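Local coordinates for protein diaminopimelate decarboxylase (Methanocaldococcus jannaschii, PDB 1TWI) that catalyses the pyridoxal-phosphate-dependent decarboxylation of meso-diaminopimelate to L-lysine, the last step of lysine biosynthesis, working as a homodimer, at residues Phe14-Tyr19 with Val404-Lys409. Sequence-based numbering, arbitrary orientation.
Sequences FFIDGY and VLTSKK
With OG1 set between its own backbone N and carbonyl carbon (chi1 50°), Thr-406 meets Asp-17, whose CG lies anti to the carbonyl carbon (chi1 -75°). The hydroxyl donates to the carboxylate: OG1 of Thr-406 is 2.6 Å from OD2 of Asp-17, which receives it on its anti lone pair, the one turned away from OD1. Ser-36 OG bonds to the same OD2, so two hydroxyls grip this oxygen. CG2 of Ile-16 lies 3.7 Å from Thr-406 OG1, the two side chains crossing at about a right angle. Tyr-19 reaches past Thr-406, the two side chains running in opposite directions, and its CD2 rests 3.7 Å from Thr-406 CB. At the far end of the ring, OH of Tyr-19 donates to the carbonyl O of Ser-407 at 2.7 Å; the bond is almost straight at the acceptor (C=O...OH angle 176°), and the oxygen sits at the ring edge, near its plane. Just beyond, Ser-407 OG accepts from the backbone N of Lys-409 in an ST turn and is hydrogen-bonded to Glu-37 OE2. Asp-17 and Tyr-19 are brought to one side by a type I' turn from Ile-16 to Tyr-19, closed by paired backbone bonds between its end residues, with Asp-17 and Gly-18 both at positive phi. The arrangement is a tight beta-hairpin whose turn packs by side chains against the end of strand 402-407, joining the small N-terminal antiparallel sheet to the mixed beta-sheet that accompanies the TIM-barrel domain in this decarboxylase family.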
loop_
_atom_site.group_PDB
_atom_site.type_symbol
_atom_site.label_atom_id
_atom_site.label_comp_id
_atom_site.label_asym_id
_atom_site.label_seq_id
_atom_site.Cartn_x
_atom_site.Cartn_y
_atom_site.Cartn_z
ATOM N N PHE A 14 -13.717 -22.482 -14.885
ATOM C CA PHE A 14 -12.370 -22.514 -14.299
ATOM C C PHE A 14 -12.357 -23.276 -12.969
ATOM O O PHE A 14 -13.217 -23.057 -12.101
ATOM C CB PHE A 14 -11.895 -21.055 -14.087
ATOM C CG PHE A 14 -10.477 -20.918 -13.529
ATOM C CD1 PHE A 14 -9.399 -21.471 -14.197
ATOM C CD2 PHE A 14 -10.233 -20.140 -12.384
ATOM C CE1 PHE A 14 -8.041 -21.240 -13.738
ATOM C CE2 PHE A 14 -8.904 -19.910 -11.916
ATOM C CZ PHE A 14 -7.814 -20.468 -12.608
ATOM N N PHE A 15 -11.348 -24.127 -12.785
ATOM C CA PHE A 15 -11.170 -24.921 -11.550
ATOM C C PHE A 15 -9.797 -24.707 -10.897
ATOM O O PHE A 15 -8.807 -24.533 -11.616
ATOM C CB PHE A 15 -11.324 -26.442 -11.841
ATOM C CG PHE A 15 -12.802 -26.874 -12.050
ATOM C CD1 PHE A 15 -13.472 -26.563 -13.231
ATOM C CD2 PHE A 15 -13.486 -27.544 -11.053
ATOM C CE1 PHE A 15 -14.827 -26.927 -13.418
ATOM C CE2 PHE A 15 -14.853 -27.929 -11.213
ATOM C CZ PHE A 15 -15.517 -27.623 -12.390
ATOM N N ILE A 16 -9.733 -24.741 -9.557
ATOM C CA ILE A 16 -8.449 -24.622 -8.833
ATOM C C ILE A 16 -8.435 -25.830 -7.931
ATOM O O ILE A 16 -9.336 -25.975 -7.086
ATOM C CB ILE A 16 -8.366 -23.323 -7.944
ATOM C CG1 ILE A 16 -8.531 -22.082 -8.853
ATOM C CG2 ILE A 16 -6.994 -23.345 -7.116
ATOM C CD1 ILE A 16 -8.988 -20.815 -8.156
ATOM N N ASP A 17 -7.450 -26.711 -8.114
ATOM C CA ASP A 17 -7.378 -27.939 -7.331
ATOM C C ASP A 17 -8.647 -28.776 -7.410
ATOM O O ASP A 17 -9.000 -29.483 -6.450
ATOM C CB ASP A 17 -7.084 -27.652 -5.870
ATOM C CG ASP A 17 -5.645 -27.268 -5.653
ATOM O OD1 ASP A 17 -4.761 -27.844 -6.327
ATOM O OD2 ASP A 17 -5.389 -26.411 -4.790
ATOM N N GLY A 18 -9.337 -28.694 -8.547
ATOM C CA GLY A 18 -10.556 -29.474 -8.660
ATOM C C GLY A 18 -11.815 -28.777 -8.127
ATOM O O GLY A 18 -12.918 -29.342 -8.270
ATOM N N TYR A 19 -11.676 -27.591 -7.518
ATOM C CA TYR A 19 -12.863 -26.880 -7.026
ATOM C C TYR A 19 -13.326 -25.806 -8.026
ATOM O O TYR A 19 -12.542 -25.009 -8.521
ATOM C CB TYR A 19 -12.552 -26.248 -5.674
ATOM C CG TYR A 19 -12.159 -27.285 -4.646
ATOM C CD1 TYR A 19 -13.137 -28.031 -3.957
ATOM C CD2 TYR A 19 -10.810 -27.557 -4.362
ATOM C CE1 TYR A 19 -12.766 -29.023 -3.001
ATOM C CE2 TYR A 19 -10.454 -28.546 -3.428
ATOM C CZ TYR A 19 -11.449 -29.259 -2.758
ATOM O OH TYR A 19 -11.108 -30.195 -1.804
ATOM N N VAL A 404 -9.289 -18.414 1.135
ATOM C CA VAL A 404 -9.530 -19.820 1.403
ATOM C C VAL A 404 -8.317 -20.595 0.875
ATOM O O VAL A 404 -7.544 -20.076 0.020
ATOM C CB VAL A 404 -10.804 -20.378 0.705
ATOM C CG1 VAL A 404 -12.066 -19.774 1.333
ATOM C CG2 VAL A 404 -10.803 -20.059 -0.817
ATOM N N LEU A 405 -8.143 -21.806 1.415
ATOM C CA LEU A 405 -7.088 -22.728 1.027
ATOM C C LEU A 405 -7.793 -23.933 0.375
ATOM O O LEU A 405 -8.718 -24.512 0.982
ATOM C CB LEU A 405 -6.293 -23.227 2.247
ATOM C CG LEU A 405 -5.135 -24.195 1.895
ATOM C CD1 LEU A 405 -3.895 -23.481 1.344
ATOM C CD2 LEU A 405 -4.782 -24.981 3.124
ATOM N N THR A 406 -7.420 -24.263 -0.871
ATOM C CA THR A 406 -8.004 -25.415 -1.550
ATOM C C THR A 406 -6.971 -26.490 -1.331
ATOM O O THR A 406 -5.780 -26.290 -1.586
ATOM C CB THR A 406 -8.231 -25.184 -3.079
ATOM O OG1 THR A 406 -7.027 -24.676 -3.661
ATOM C CG2 THR A 406 -9.393 -24.234 -3.319
ATOM N N SER A 407 -7.456 -27.645 -0.903
ATOM C CA SER A 407 -6.625 -28.759 -0.491
ATOM C C SER A 407 -7.328 -30.075 -0.847
ATOM O O SER A 407 -8.544 -30.092 -1.096
ATOM C CB SER A 407 -6.467 -28.646 1.037
ATOM O OG SER A 407 -6.040 -29.854 1.652
ATOM N N LYS A 408 -6.574 -31.158 -0.921
ATOM C CA LYS A 408 -7.213 -32.438 -1.193
ATOM C C LYS A 408 -8.229 -32.712 -0.063
ATOM O O LYS A 408 -9.246 -33.394 -0.262
ATOM C CB LYS A 408 -6.154 -33.550 -1.220
ATOM C CG LYS A 408 -5.430 -33.605 -2.527
ATOM C CD LYS A 408 -4.195 -34.475 -2.430
ATOM C CE LYS A 408 -3.572 -34.717 -3.813
ATOM N NZ LYS A 408 -3.565 -33.460 -4.611
ATOM N N LYS A 409 -7.974 -32.156 1.118
ATOM C CA LYS A 409 -8.863 -32.362 2.271
ATOM C C LYS A 409 -10.184 -31.600 2.253
ATOM O O LYS A 409 -11.080 -31.904 3.041
ATOM C CB LYS A 409 -8.133 -31.974 3.550
ATOM C CG LYS A 409 -6.780 -32.620 3.731
ATOM C CD LYS A 409 -6.892 -33.768 4.656
ATOM C CE LYS A 409 -5.534 -34.302 5.034
ATOM N NZ LYS A 409 -5.823 -35.420 5.991
#